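Local atomic coordinates of adhesion and penetration protein autotransporter (Haemophilus influenzae, PDB entry 3SYJ), a protein that promotes adherence to and invasion of host cells, self-associates between bacteria to drive aggregation, and probably acts as a serine protease. Residues R592-A597 / D619-N624; G278-S283 / L340-Q345; D114-P119 / Q252-S257. All coordinates share one frame; numbering follows the deposited sequence.

How the contacts relate
The three contacts sample the Hap passenger domain from its protease-like part to its beta-helical stem. Contact 3 lies in the Peptidase S6 region, where the side chain of Asp115 is about 6 Å from that of Ser218, the active-site serine by similarity. Contact 2 joins two faces near the start of the beta-helix; it lies about 33 Å from contact 3 between centres, with nearest atoms about 16 Å apart. Contact 1 comes later in the chain, in the second beta-solenoid repeat region, about 39 Å from contact 3 and about 50 Å from contact 2, centre to centre. None touches another, yet His596 of contact 1 reaches back to Asp14 near the N-terminus.

Contact 1. Residues R592-A597 / D619-N624; sequences RPTPHA and DHDWIN
A short antiparallel strand pairing, extended by a polar side-chain network, joins Arg592-Pro593 to Trp622-Ile623 where strands 586-593 and 622-629 bound an excursion from the beta-solenoid. Ile623 N donates to Arg592 O at 2.7 Å and 168°, whereas the return bond from Arg592 N to Ile623 O is weak. At the next, non-hydrogen-bonded pair Pro593 packs over one face of the Trp622 indole: Pro593 CA sits 3.7 Å from the centroid of the five-membered ring, 8° off its normal, a CH-pi contact, and Pro593 CG reaches CE2 of the same indole.

Beyond the pairing, Asp621 takes over. Its O accepts from Thr594 N at 2.9 Å. With CG anti to the backbone N (chi1 178°), CG extends toward 594-596, and the two carboxylate oxygens take different donors: Thr594 OG1 meets Asp621 OD1 from above the carboxylate plane at 2.7 Å, and His596 NE2 meets Asp621 OD2 nearly along the C-O axis at 2.8 Å, with OD2 close to the imidazole plane. His596 ND1 bonds to Asp14 of helix 9-17. With an aspartate at each nitrogen, the ring is probably restrained in rotation; the two bonds tie the excursion to helix 9-17, and the two carboxylates would probably favour the protonated imidazole.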
ATOM      1  N   ARG A 592     -24.603  19.281  22.412  1.00 18.44           N
ATOM      2  CA  ARG A 592     -25.587  19.682  23.421  1.00 18.82           C
ATOM      3  C   ARG A 592     -26.709  20.534  22.822  1.00 16.09           C
ATOM      4  O   ARG A 592     -26.523  21.198  21.799  1.00 15.33           O
ATOM      5  CB  ARG A 592     -24.917  20.454  24.560  1.00 17.12           C
ATOM      6  CG  ARG A 592     -24.144  21.685  24.112  1.00 12.37           C
ATOM      7  CD  ARG A 592     -24.191  22.758  25.180  1.00 17.33           C
ATOM      8  NE  ARG A 592     -25.558  23.237  25.356  1.00 17.77           N
ATOM      9  CZ  ARG A 592     -26.008  23.878  26.430  1.00 17.48           C
ATOM     10  NH1 ARG A 592     -25.201  24.135  27.450  1.00 14.53           N
ATOM     11  NH2 ARG A 592     -27.276  24.261  26.481  1.00 15.43           N
ATOM     12  N   PRO A 593     -27.879  20.531  23.469  1.00 16.93           N
ATOM     13  CA  PRO A 593     -28.962  21.353  22.921  1.00 16.18           C
ATOM     14  C   PRO A 593     -28.547  22.820  22.881  1.00 16.26           C
ATOM     15  O   PRO A 593     -27.823  23.282  23.766  1.00 17.45           O
ATOM     16  CB  PRO A 593     -30.102  21.144  23.927  1.00 17.86           C
ATOM     17  CG  PRO A 593     -29.776  19.865  24.634  1.00 18.48           C
ATOM     18  CD  PRO A 593     -28.282  19.810  24.691  1.00 17.66           C
ATOM     19  N   THR A 594     -28.970  23.543  21.855  1.00 16.09           N
ATOM     20  CA  THR A 594     -28.785  24.989  21.850  1.00 17.02           C
ATOM     21  C   THR A 594     -29.526  25.535  23.064  1.00 17.07           C
ATOM     22  O   THR A 594     -30.643  25.111  23.342  1.00 20.16           O
ATOM     23  CB  THR A 594     -29.371  25.620  20.577  1.00 17.62           C
ATOM     24  OG1 THR A 594     -28.730  25.052  19.431  1.00 13.92           O
ATOM     25  CG2 THR A 594     -29.174  27.131  20.581  1.00 18.79           C
ATOM     26  N   PRO A 595     -28.901  26.453  23.812  1.00 18.74           N
ATOM     27  CA  PRO A 595     -29.579  27.065  24.963  1.00 15.31           C
ATOM     28  C   PRO A 595     -30.804  27.882  24.557  1.00 17.20           C
ATOM     29  O   PRO A 595     -30.781  28.541  23.521  1.00 14.54           O
ATOM     30  CB  PRO A 595     -28.511  28.006  25.530  1.00 17.51           C
ATOM     31  CG  PRO A 595     -27.216  27.448  25.064  1.00 16.53           C
ATOM     32  CD  PRO A 595     -27.483  26.849  23.723  1.00 20.77           C
ATOM     33  N   HIS A 596     -31.856  27.846  25.371  1.00 16.76           N
ATOM     34  CA  HIS A 596     -33.012  28.717  25.165  1.00 12.86           C
ATOM     35  C   HIS A 596     -33.492  29.265  26.504  1.00 13.47           C
ATOM     36  O   HIS A 596     -33.412  28.584  27.526  1.00 14.23           O
ATOM     37  CB  HIS A 596     -34.155  27.971  24.463  1.00 13.78           C
ATOM     38  CG  HIS A 596     -33.915  27.712  23.007  1.00 14.33           C
ATOM     39  ND1 HIS A 596     -33.932  28.713  22.059  1.00 15.53           N
ATOM     40  CD2 HIS A 596     -33.666  26.563  22.334  1.00 15.77           C
ATOM     41  CE1 HIS A 596     -33.695  28.193  20.868  1.00 15.69           C
ATOM     42  NE2 HIS A 596     -33.529  26.890  21.007  1.00 13.79           N
ATOM     43  N   ALA A 597     -33.999  30.492  26.500  1.00 13.68           N
ATOM     44  CA  ALA A 597     -34.505  31.109  27.722  1.00 11.74           C
ATOM     45  C   ALA A 597     -35.593  30.260  28.383  1.00 16.80           C
ATOM     46  O   ALA A 597     -36.510  29.760  27.714  1.00 13.96           O
ATOM     47  CB  ALA A 597     -35.015  32.496  27.435  1.00 11.78           C
ATOM     48  N   ASP A 619     -35.345  19.430  20.358  1.00 23.01           N
ATOM     49  CA  ASP A 619     -34.660  18.190  19.991  1.00 23.23           C
ATOM     50  C   ASP A 619     -33.965  18.253  18.623  1.00 21.73           C
ATOM     51  O   ASP A 619     -33.053  17.474  18.352  1.00 25.23           O
ATOM     52  CB  ASP A 619     -35.658  17.017  20.036  1.00 21.00           C
ATOM     53  CG  ASP A 619     -35.008  15.696  20.422  1.00 28.16           C
ATOM     54  OD1 ASP A 619     -33.922  15.705  21.048  1.00 26.03           O
ATOM     55  OD2 ASP A 619     -35.601  14.642  20.110  1.00 28.19           O
ATOM     56  N   HIS A 620     -34.405  19.170  17.762  1.00 25.79           N
ATOM     57  CA  HIS A 620     -33.811  19.339  16.435  1.00 24.15           C
ATOM     58  C   HIS A 620     -32.797  20.479  16.402  1.00 23.59           C
ATOM     59  O   HIS A 620     -32.192  20.754  15.365  1.00 25.60           O
ATOM     60  CB  HIS A 620     -34.899  19.639  15.408  1.00 25.05           C
ATOM     61  CG  HIS A 620     -35.528  20.987  15.581  1.00 30.79           C
ATOM     62  ND1 HIS A 620     -36.640  21.194  16.369  1.00 34.79           N
ATOM     63  CD2 HIS A 620     -35.191  22.199  15.079  1.00 31.96           C
ATOM     64  CE1 HIS A 620     -36.963  22.475  16.344  1.00 36.53           C
ATOM     65  NE2 HIS A 620     -36.098  23.107  15.571  1.00 33.78           N
ATOM     66  N   ASP A 621     -32.629  21.156  17.530  1.00 21.86           N
ATOM     67  CA  ASP A 621     -31.782  22.341  17.595  1.00 20.91           C
ATOM     68  C   ASP A 621     -30.655  22.114  18.605  1.00 22.50           C
ATOM     69  O   ASP A 621     -30.769  22.476  19.782  1.00 21.55           O
ATOM     70  CB  ASP A 621     -32.635  23.557  17.975  1.00 16.28           C
ATOM     71  CG  ASP A 621     -31.825  24.823  18.114  1.00 17.55           C
ATOM     72  OD1 ASP A 621     -30.682  24.858  17.627  1.00 19.20           O
ATOM     73  OD2 ASP A 621     -32.333  25.792  18.712  1.00 19.78           O
ATOM     74  N   TRP A 622     -29.577  21.488  18.131  1.00 24.08           N
ATOM     75  CA  TRP A 622     -28.406  21.168  18.949  1.00 17.33           C
ATOM     76  C   TRP A 622     -27.146  21.816  18.390  1.00 19.44           C
ATOM     77  O   TRP A 622     -27.067  22.112  17.198  1.00 18.44           O
ATOM     78  CB  TRP A 622     -28.189  19.652  18.996  1.00 16.65           C
ATOM     79  CG  TRP A 622     -28.999  18.958  20.037  1.00 20.89           C
ATOM     80  CD1 TRP A 622     -30.334  19.124  20.286  1.00 18.45           C
ATOM     81  CD2 TRP A 622     -28.536  17.967  20.965  1.00 20.24           C
ATOM     82  NE1 TRP A 622     -30.720  18.310  21.322  1.00 20.44           N
ATOM     83  CE2 TRP A 622     -29.638  17.589  21.754  1.00 19.37           C
ATOM     84  CE3 TRP A 622     -27.292  17.372  21.213  1.00 18.08           C
ATOM     85  CZ2 TRP A 622     -29.539  16.635  22.769  1.00 20.62           C
ATOM     86  CZ3 TRP A 622     -27.196  16.430  22.220  1.00 18.88           C
ATOM     87  CH2 TRP A 622     -28.313  16.068  22.984  1.00 18.83           C
ATOM     88  N   ILE A 623     -26.163  22.024  19.264  1.00 18.88           N
ATOM     89  CA  ILE A 623     -24.847  22.508  18.866  1.00 17.85           C
ATOM     90  C   ILE A 623     -23.940  21.337  18.494  1.00 19.28           C
ATOM     91  O   ILE A 623     -23.846  20.354  19.237  1.00 18.72           O
ATOM     92  CB  ILE A 623     -24.176  23.304  20.007  1.00 18.24           C
ATOM     93  CG1 ILE A 623     -25.114  24.417  20.496  1.00 19.55           C
ATOM     94  CG2 ILE A 623     -22.837  23.858  19.547  1.00 15.22           C
ATOM     95  CD1 ILE A 623     -24.558  25.281  21.614  1.00 17.14           C
ATOM     96  N   ASN A 624     -23.275  21.440  17.346  1.00 16.81           N
ATOM     97  CA  ASN A 624     -22.339  20.404  16.912  1.00 19.37           C
ATOM     98  C   ASN A 624     -20.934  20.613  17.483  1.00 19.82           C
ATOM     99  O   ASN A 624     -20.429  21.740  17.512  1.00 18.38           O
ATOM    100  CB  ASN A 624     -22.295  20.334  15.386  1.00 20.40           C
ATOM    101  CG  ASN A 624     -23.604  19.837  14.792  1.00 25.12           C
ATOM    102  OD1 ASN A 624     -24.270  18.963  15.355  1.00 23.58           O
ATOM    103  ND2 ASN A 624     -23.982  20.396  13.651  1.00 24.66           N
TER
HETATM  104  O   HOH W   1     -32.387  23.228  22.032  1.00 14.10           O

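Contact 2. Residues G278-S283 / L340-Q345; sequences GVYTIS and LYFMDQ
Phe342 turns its edge to the face of Tyr280 in a T-shaped stack, with centroids 5.7 Å apart and planes at 69°. Phe342 CE1 reaches CB of Tyr280 at 4.1 Å, while Phe342 CD1 stands over the rim of the phenol ring. The two side chains slide past each other in opposite directions. Alongside, Ile282 and Leu340 meet tip to tip, CD1 to CD1 at 4.1 Å.

At the other end of the contact the chemistry is polar. Gly278 N donates to the syn side of Asp344 OD1 at 2.8 Å, and a water takes a bond from Tyr280 OH (2.6 Å) while donating to Met343 O and Asp344 OD1. Tyr280 OH also bonds to Thr273 OG1, and Asp344 OD2 accepts from the backbone N atoms of Asn277 and Lys346.

Farther out, Ile292 packs against Ile282, Leu340 and Phe342, and the Phe365 ring meets that of Phe342. The strand axes approach to 10.2 Å, too far for backbone pairing, as befits strands on different faces of a beta-helix joined through its interior. Apolar side chains line this part of the interior, while the buried carboxylate of Asp344 has backbone N-H donors and the water as partners, which would help to stabilise its charge.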
ATOM      1  N   GLY A 278       9.448  53.664  43.134  1.00 20.45           N
ATOM      2  CA  GLY A 278       8.791  54.269  44.276  1.00 19.51           C
ATOM      3  C   GLY A 278       8.577  53.291  45.417  1.00 21.03           C
ATOM      4  O   GLY A 278       8.478  52.086  45.210  1.00 20.53           O
ATOM      5  N   VAL A 279       8.506  53.812  46.634  1.00 23.09           N
ATOM      6  CA  VAL A 279       8.296  52.969  47.804  1.00 20.28           C
ATOM      7  C   VAL A 279       7.251  53.612  48.708  1.00 22.68           C
ATOM      8  O   VAL A 279       7.467  54.693  49.261  1.00 25.14           O
ATOM      9  CB  VAL A 279       9.613  52.718  48.582  1.00 23.26           C
ATOM     10  CG1 VAL A 279       9.343  51.914  49.848  1.00 25.10           C
ATOM     11  CG2 VAL A 279      10.631  51.996  47.703  1.00 19.68           C
ATOM     12  N   TYR A 280       6.110  52.941  48.838  1.00 18.69           N
ATOM     13  CA  TYR A 280       4.976  53.477  49.577  1.00 20.54           C
ATOM     14  C   TYR A 280       4.682  52.589  50.774  1.00 20.99           C
ATOM     15  O   TYR A 280       4.808  51.367  50.690  1.00 23.64           O
ATOM     16  CB  TYR A 280       3.758  53.586  48.650  1.00 17.40           C
ATOM     17  CG  TYR A 280       4.093  54.304  47.368  1.00 17.64           C
ATOM     18  CD1 TYR A 280       4.000  55.688  47.277  1.00 20.47           C
ATOM     19  CD2 TYR A 280       4.543  53.606  46.260  1.00 18.47           C
ATOM     20  CE1 TYR A 280       4.335  56.353  46.109  1.00 19.58           C
ATOM     21  CE2 TYR A 280       4.884  54.267  45.089  1.00 19.40           C
ATOM     22  CZ  TYR A 280       4.781  55.635  45.022  1.00 20.09           C
ATOM     23  OH  TYR A 280       5.119  56.276  43.851  1.00 22.42           O
ATOM     24  N   THR A 281       4.317  53.203  51.893  1.00 16.45           N
ATOM     25  CA  THR A 281       3.959  52.448  53.087  1.00 22.53           C
ATOM     26  C   THR A 281       2.567  52.865  53.542  1.00 25.06           C
ATOM     27  O   THR A 281       2.282  54.056  53.693  1.00 24.31           O
ATOM     28  CB  THR A 281       4.964  52.658  54.239  1.00 23.23           C
ATOM     29  OG1 THR A 281       6.301  52.495  53.751  1.00 24.22           O
ATOM     30  CG2 THR A 281       4.712  51.653  55.351  1.00 21.60           C
ATOM     31  N   ILE A 282       1.701  51.882  53.754  1.00 21.40           N
ATOM     32  CA  ILE A 282       0.301  52.152  54.042  1.00 22.04           C
ATOM     33  C   ILE A 282      -0.097  51.619  55.406  1.00 22.17           C
ATOM     34  O   ILE A 282       0.317  50.532  55.813  1.00 20.72           O
ATOM     35  CB  ILE A 282      -0.629  51.546  52.954  1.00 24.73           C
ATOM     36  CG1 ILE A 282      -2.080  51.994  53.157  1.00 22.98           C
ATOM     37  CG2 ILE A 282      -0.542  50.028  52.944  1.00 19.75           C
ATOM     38  CD1 ILE A 282      -2.980  51.711  51.961  1.00 22.48           C
ATOM     39  N   SER A 283      -0.900  52.398  56.117  1.00 21.40           N
ATOM     40  CA  SER A 283      -1.464  51.948  57.377  1.00 25.22           C
ATOM     41  C   SER A 283      -2.810  52.625  57.582  1.00 25.20           C
ATOM     42  O   SER A 283      -3.114  53.627  56.934  1.00 25.44           O
ATOM     43  CB  SER A 283      -0.519  52.290  58.527  1.00 27.04           C
ATOM     44  OG  SER A 283      -0.240  53.677  58.544  1.00 26.69           O
ATOM     45  N   LEU A 340      -7.530  53.787  45.323  1.00 18.44           N
ATOM     46  CA  LEU A 340      -6.173  54.305  45.197  1.00 19.76           C
ATOM     47  C   LEU A 340      -5.581  53.906  43.864  1.00 18.61           C
ATOM     48  O   LEU A 340      -5.877  52.832  43.347  1.00 19.50           O
ATOM     49  CB  LEU A 340      -5.288  53.781  46.321  1.00 17.91           C
ATOM     50  CG  LEU A 340      -5.731  54.102  47.744  1.00 20.85           C
ATOM     51  CD1 LEU A 340      -4.940  53.236  48.710  1.00 15.75           C
ATOM     52  CD2 LEU A 340      -5.567  55.584  48.065  1.00 16.17           C
ATOM     53  N   TYR A 341      -4.741  54.775  43.314  1.00 18.16           N
ATOM     54  CA  TYR A 341      -4.117  54.522  42.021  1.00 21.94           C
ATOM     55  C   TYR A 341      -2.605  54.638  42.147  1.00 22.94           C
ATOM     56  O   TYR A 341      -2.083  55.698  42.491  1.00 22.00           O
ATOM     57  CB  TYR A 341      -4.646  55.492  40.953  1.00 21.26           C
ATOM     58  CG  TYR A 341      -4.035  55.298  39.577  1.00 28.47           C
ATOM     59  CD1 TYR A 341      -4.463  54.274  38.740  1.00 34.23           C
ATOM     60  CD2 TYR A 341      -3.031  56.144  39.113  1.00 29.65           C
ATOM     61  CE1 TYR A 341      -3.901  54.093  37.479  1.00 38.50           C
ATOM     62  CE2 TYR A 341      -2.468  55.975  37.856  1.00 29.98           C
ATOM     63  CZ  TYR A 341      -2.903  54.947  37.045  1.00 43.13           C
ATOM     64  OH  TYR A 341      -2.342  54.778  35.794  1.00 51.65           O
ATOM     65  N   PHE A 342      -1.913  53.535  41.878  1.00 19.82           N
ATOM     66  CA  PHE A 342      -0.466  53.477  41.988  1.00 19.56           C
ATOM     67  C   PHE A 342       0.130  53.277  40.609  1.00 20.36           C
ATOM     68  O   PHE A 342      -0.217  52.328  39.901  1.00 19.43           O
ATOM     69  CB  PHE A 342      -0.035  52.292  42.848  1.00 20.35           C
ATOM     70  CG  PHE A 342      -0.374  52.421  44.310  1.00 21.03           C
ATOM     71  CD1 PHE A 342       0.532  52.974  45.200  1.00 24.45           C
ATOM     72  CD2 PHE A 342      -1.574  51.931  44.804  1.00 20.42           C
ATOM     73  CE1 PHE A 342       0.235  53.067  46.555  1.00 25.54           C
ATOM     74  CE2 PHE A 342      -1.884  52.025  46.158  1.00 19.57           C
ATOM     75  CZ  PHE A 342      -0.976  52.591  47.034  1.00 23.48           C
ATOM     76  N   MET A 343       1.041  54.163  40.238  1.00 20.86           N
ATOM     77  CA  MET A 343       1.765  54.034  38.987  1.00 22.73           C
ATOM     78  C   MET A 343       3.277  54.039  39.233  1.00 20.32           C
ATOM     79  O   MET A 343       3.763  54.761  40.097  1.00 21.79           O
ATOM     80  CB  MET A 343       1.385  55.175  38.049  1.00 20.65           C
ATOM     81  CG  MET A 343       1.966  55.048  36.652  1.00 32.05           C
ATOM     82  SD  MET A 343       1.931  56.622  35.773  1.00 51.73           S
ATOM     83  CE  MET A 343       0.508  57.412  36.536  1.00 31.28           C
ATOM     84  N   ASP A 344       4.013  53.214  38.516  1.00 19.73           N
ATOM     85  CA  ASP A 344       5.463  53.191  38.509  1.00 20.47           C
ATOM     86  C   ASP A 344       5.996  52.660  37.191  1.00 21.78           C
ATOM     87  O   ASP A 344       5.499  51.708  36.670  1.00 20.94           O
ATOM     88  CB  ASP A 344       6.007  52.386  39.676  1.00 21.57           C
ATOM     89  CG  ASP A 344       7.461  52.683  39.994  1.00 23.07           C
ATOM     90  OD1 ASP A 344       7.727  53.355  40.929  1.00 20.65           O
ATOM     91  OD2 ASP A 344       8.336  52.174  39.377  1.00 19.40           O
ATOM     92  N   GLN A 345       7.019  53.313  36.672  1.00 21.33           N
ATOM     93  CA  GLN A 345       7.657  52.963  35.423  1.00 22.33           C
ATOM     94  C   GLN A 345       8.772  51.932  35.554  1.00 20.45           C
ATOM     95  O   GLN A 345       9.244  51.437  34.610  1.00 21.54           O
ATOM     96  CB  GLN A 345       8.117  54.219  34.702  1.00 26.92           C
ATOM     97  CG  GLN A 345       6.960  55.055  34.182  1.00 41.23           C
ATOM     98  CD  GLN A 345       7.347  56.430  33.675  1.00 53.50           C
ATOM     99  OE1 GLN A 345       6.953  56.817  32.596  1.00 63.46           O
ATOM    100  NE2 GLN A 345       8.116  57.159  34.441  1.00 51.97           N
TER
HETATM  101  O   HOH W   2       5.900  55.009  41.712  1.00 19.74           O

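Contact 3. Residues D114-P119 / Q252-S257; sequences DDYHNP and QLVRKS
In the Peptidase S6 part of the passenger, of the PA clan of proteases, the loop carrying Asp115, the probable acid of a Ser-His-Asp triad with His73 and Ser218, is backed by a cation-pi stack of Tyr116 and Arg255 just after strand 249-253. The Arg255 guanidinium lies flat on the phenol ring, centres 4.2 Å apart and planes at 16°. Its NH1 is 3.4 Å from Tyr116 CB, and the aliphatic part of the chain runs back over the ring, with Arg255 CD above its centre at 4.0 Å from the centroid. This overlap follows from a chain extended from CG to NE and sliding past the tyrosine in the opposite direction. Tyr104 adds a second cation-pi contact to the guanidinium, and Arg255 NH2 bonds to Glu113 O, tying the arginine to the backbone just before Asp114.

Asp115 itself, centre of an inverse gamma turn, sends its carboxylate elsewhere, OD2 accepting from His73 ND1 and forming a salt bridge with Arg239 NE. Tyr116, next in sequence to Asp115, therefore probably helps to position it from the second shell. Arg255 occupies the N-cap position of helix 256-266, and its backbone N donates to Tyr116 OH at 2.9 Å and 162°; that same hydroxyl is 2.5 Å from a water that donates to Arg255 O at 2.6 Å.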
ATOM      1  N   ASP A 114     -34.186  64.868  38.421  1.00 27.50           N
ATOM      2  CA  ASP A 114     -33.517  64.142  39.499  1.00 29.06           C
ATOM      3  C   ASP A 114     -33.994  62.701  39.729  1.00 29.12           C
ATOM      4  O   ASP A 114     -33.656  62.093  40.743  1.00 28.17           O
ATOM      5  CB  ASP A 114     -33.546  64.956  40.810  1.00 32.22           C
ATOM      6  CG  ASP A 114     -34.960  65.263  41.288  1.00 38.31           C
ATOM      7  OD1 ASP A 114     -35.914  64.658  40.758  1.00 36.06           O
ATOM      8  OD2 ASP A 114     -35.117  66.105  42.200  1.00 37.09           O
ATOM      9  N   ASP A 115     -34.771  62.153  38.798  1.00 26.63           N
ATOM     10  CA  ASP A 115     -35.092  60.727  38.845  1.00 27.54           C
ATOM     11  C   ASP A 115     -33.964  59.978  38.133  1.00 28.90           C
ATOM     12  O   ASP A 115     -34.112  59.513  36.997  1.00 25.61           O
ATOM     13  CB  ASP A 115     -36.446  60.443  38.189  1.00 28.48           C
ATOM     14  CG  ASP A 115     -37.024  59.089  38.581  1.00 29.54           C
ATOM     15  OD1 ASP A 115     -36.415  58.373  39.409  1.00 27.55           O
ATOM     16  OD2 ASP A 115     -38.103  58.742  38.056  1.00 29.98           O
ATOM     17  N   TYR A 116     -32.825  59.885  38.810  1.00 25.06           N
ATOM     18  CA  TYR A 116     -31.609  59.367  38.204  1.00 24.19           C
ATOM     19  C   TYR A 116     -30.580  59.153  39.294  1.00 22.05           C
ATOM     20  O   TYR A 116     -30.349  60.046  40.105  1.00 22.12           O
ATOM     21  CB  TYR A 116     -31.079  60.385  37.193  1.00 23.18           C
ATOM     22  CG  TYR A 116     -29.909  59.911  36.360  1.00 20.83           C
ATOM     23  CD1 TYR A 116     -30.059  59.673  35.004  1.00 21.57           C
ATOM     24  CD2 TYR A 116     -28.652  59.710  36.927  1.00 23.28           C
ATOM     25  CE1 TYR A 116     -28.996  59.249  34.230  1.00 25.18           C
ATOM     26  CE2 TYR A 116     -27.578  59.284  36.158  1.00 22.02           C
ATOM     27  CZ  TYR A 116     -27.760  59.054  34.810  1.00 22.89           C
ATOM     28  OH  TYR A 116     -26.716  58.632  34.027  1.00 21.68           O
ATOM     29  N   HIS A 117     -29.969  57.975  39.331  1.00 22.03           N
ATOM     30  CA  HIS A 117     -28.865  57.751  40.266  1.00 21.66           C
ATOM     31  C   HIS A 117     -27.765  56.818  39.729  1.00 22.53           C
ATOM     32  O   HIS A 117     -28.003  56.008  38.829  1.00 23.08           O
ATOM     33  CB  HIS A 117     -29.365  57.307  41.655  1.00 19.33           C
ATOM     34  CG  HIS A 117     -29.941  55.924  41.697  1.00 18.67           C
ATOM     35  ND1 HIS A 117     -30.676  55.461  42.767  1.00 20.13           N
ATOM     36  CD2 HIS A 117     -29.898  54.906  40.803  1.00 21.04           C
ATOM     37  CE1 HIS A 117     -31.057  54.216  42.536  1.00 17.77           C
ATOM     38  NE2 HIS A 117     -30.598  53.855  41.351  1.00 18.24           N
ATOM     39  N   ASN A 118     -26.564  56.953  40.291  1.00 21.78           N
ATOM     40  CA  ASN A 118     -25.387  56.189  39.875  1.00 19.73           C
ATOM     41  C   ASN A 118     -24.766  55.416  41.038  1.00 22.77           C
ATOM     42  O   ASN A 118     -23.708  55.793  41.538  1.00 19.25           O
ATOM     43  CB  ASN A 118     -24.332  57.127  39.297  1.00 19.04           C
ATOM     44  CG  ASN A 118     -24.340  57.158  37.787  1.00 24.23           C
ATOM     45  OD1 ASN A 118     -24.266  56.116  37.136  1.00 34.14           O
ATOM     46  ND2 ASN A 118     -24.406  58.354  37.219  1.00 22.81           N
ATOM     47  N   PRO A 119     -25.425  54.333  41.473  1.00 19.60           N
ATOM     48  CA  PRO A 119     -24.986  53.564  42.642  1.00 16.29           C
ATOM     49  C   PRO A 119     -23.561  53.037  42.523  1.00 20.83           C
ATOM     50  O   PRO A 119     -23.121  52.622  41.446  1.00 20.29           O
ATOM     51  CB  PRO A 119     -25.972  52.395  42.684  1.00 16.41           C
ATOM     52  CG  PRO A 119     -27.186  52.896  41.990  1.00 20.66           C
ATOM     53  CD  PRO A 119     -26.682  53.818  40.911  1.00 18.80           C
ATOM     54  N   GLN A 252     -34.721  58.829  30.172  1.00 21.22           N
ATOM     55  CA  GLN A 252     -33.738  59.811  30.604  1.00 28.10           C
ATOM     56  C   GLN A 252     -32.368  59.420  30.038  1.00 23.19           C
ATOM     57  O   GLN A 252     -31.866  58.331  30.321  1.00 21.81           O
ATOM     58  CB  GLN A 252     -33.685  59.869  32.128  1.00 23.41           C
ATOM     59  CG  GLN A 252     -34.939  60.441  32.755  1.00 26.04           C
ATOM     60  CD  GLN A 252     -35.160  61.880  32.369  1.00 24.28           C
ATOM     61  OE1 GLN A 252     -36.099  62.200  31.647  1.00 32.38           O
ATOM     62  NE2 GLN A 252     -34.290  62.760  32.839  1.00 26.14           N
ATOM     63  N   LEU A 253     -31.779  60.296  29.228  1.00 21.53           N
ATOM     64  CA  LEU A 253     -30.467  60.025  28.647  1.00 22.96           C
ATOM     65  C   LEU A 253     -29.413  59.860  29.745  1.00 22.16           C
ATOM     66  O   LEU A 253     -29.559  60.408  30.833  1.00 20.07           O
ATOM     67  CB  LEU A 253     -30.064  61.137  27.672  1.00 24.50           C
ATOM     68  CG  LEU A 253     -30.989  61.360  26.466  1.00 26.55           C
ATOM     69  CD1 LEU A 253     -30.442  62.464  25.575  1.00 30.97           C
ATOM     70  CD2 LEU A 253     -31.189  60.087  25.659  1.00 24.05           C
ATOM     71  N   VAL A 254     -28.361  59.093  29.469  1.00 24.25           N
ATOM     72  CA  VAL A 254     -27.328  58.865  30.482  1.00 24.69           C
ATOM     73  C   VAL A 254     -26.456  60.101  30.634  1.00 24.35           C
ATOM     74  O   VAL A 254     -26.239  60.838  29.670  1.00 27.62           O
ATOM     75  CB  VAL A 254     -26.449  57.639  30.159  1.00 21.31           C
ATOM     76  CG1 VAL A 254     -27.268  56.353  30.287  1.00 18.80           C
ATOM     77  CG2 VAL A 254     -25.836  57.774  28.768  1.00 17.67           C
ATOM     78  N   ARG A 255     -25.946  60.310  31.844  1.00 21.93           N
ATOM     79  CA  ARG A 255     -25.225  61.535  32.171  1.00 24.48           C
ATOM     80  C   ARG A 255     -23.740  61.296  32.459  1.00 24.39           C
ATOM     81  O   ARG A 255     -23.344  61.043  33.588  1.00 21.95           O
ATOM     82  CB  ARG A 255     -25.932  62.250  33.324  1.00 21.77           C
ATOM     83  CG  ARG A 255     -27.418  62.449  33.017  1.00 24.32           C
ATOM     84  CD  ARG A 255     -28.196  63.110  34.142  1.00 24.91           C
ATOM     85  NE  ARG A 255     -29.634  63.022  33.901  1.00 23.20           N
ATOM     86  CZ  ARG A 255     -30.559  63.175  34.842  1.00 23.91           C
ATOM     87  NH1 ARG A 255     -30.200  63.436  36.086  1.00 25.23           N
ATOM     88  NH2 ARG A 255     -31.843  63.062  34.540  1.00 26.10           N
ATOM     89  N   LYS A 256     -22.928  61.389  31.412  1.00 25.18           N
ATOM     90  CA  LYS A 256     -21.508  61.073  31.481  1.00 24.93           C
ATOM     91  C   LYS A 256     -20.728  62.045  32.374  1.00 27.12           C
ATOM     92  O   LYS A 256     -19.791  61.646  33.062  1.00 24.51           O
ATOM     93  CB  LYS A 256     -20.928  61.082  30.067  1.00 27.82           C
ATOM     94  CG  LYS A 256     -19.505  60.578  29.938  1.00 26.68           C
ATOM     95  CD  LYS A 256     -19.484  59.134  29.473  1.00 36.54           C
ATOM     96  CE  LYS A 256     -18.193  58.807  28.729  1.00 45.93           C
ATOM     97  NZ  LYS A 256     -18.053  59.590  27.463  1.00 42.64           N
ATOM     98  N   SER A 257     -21.110  63.320  32.358  1.00 29.10           N
ATOM     99  CA  SER A 257     -20.417  64.336  33.149  1.00 26.97           C
ATOM    100  C   SER A 257     -20.726  64.195  34.623  1.00 28.96           C
ATOM    101  O   SER A 257     -19.874  64.448  35.473  1.00 30.15           O
ATOM    102  CB  SER A 257     -20.800  65.742  32.693  1.00 35.25           C
ATOM    103  OG  SER A 257     -19.934  66.190  31.667  1.00 50.04           O
TER
HETATM  104  O   HOH W   3     -24.416  59.152  34.931  1.00 22.43           O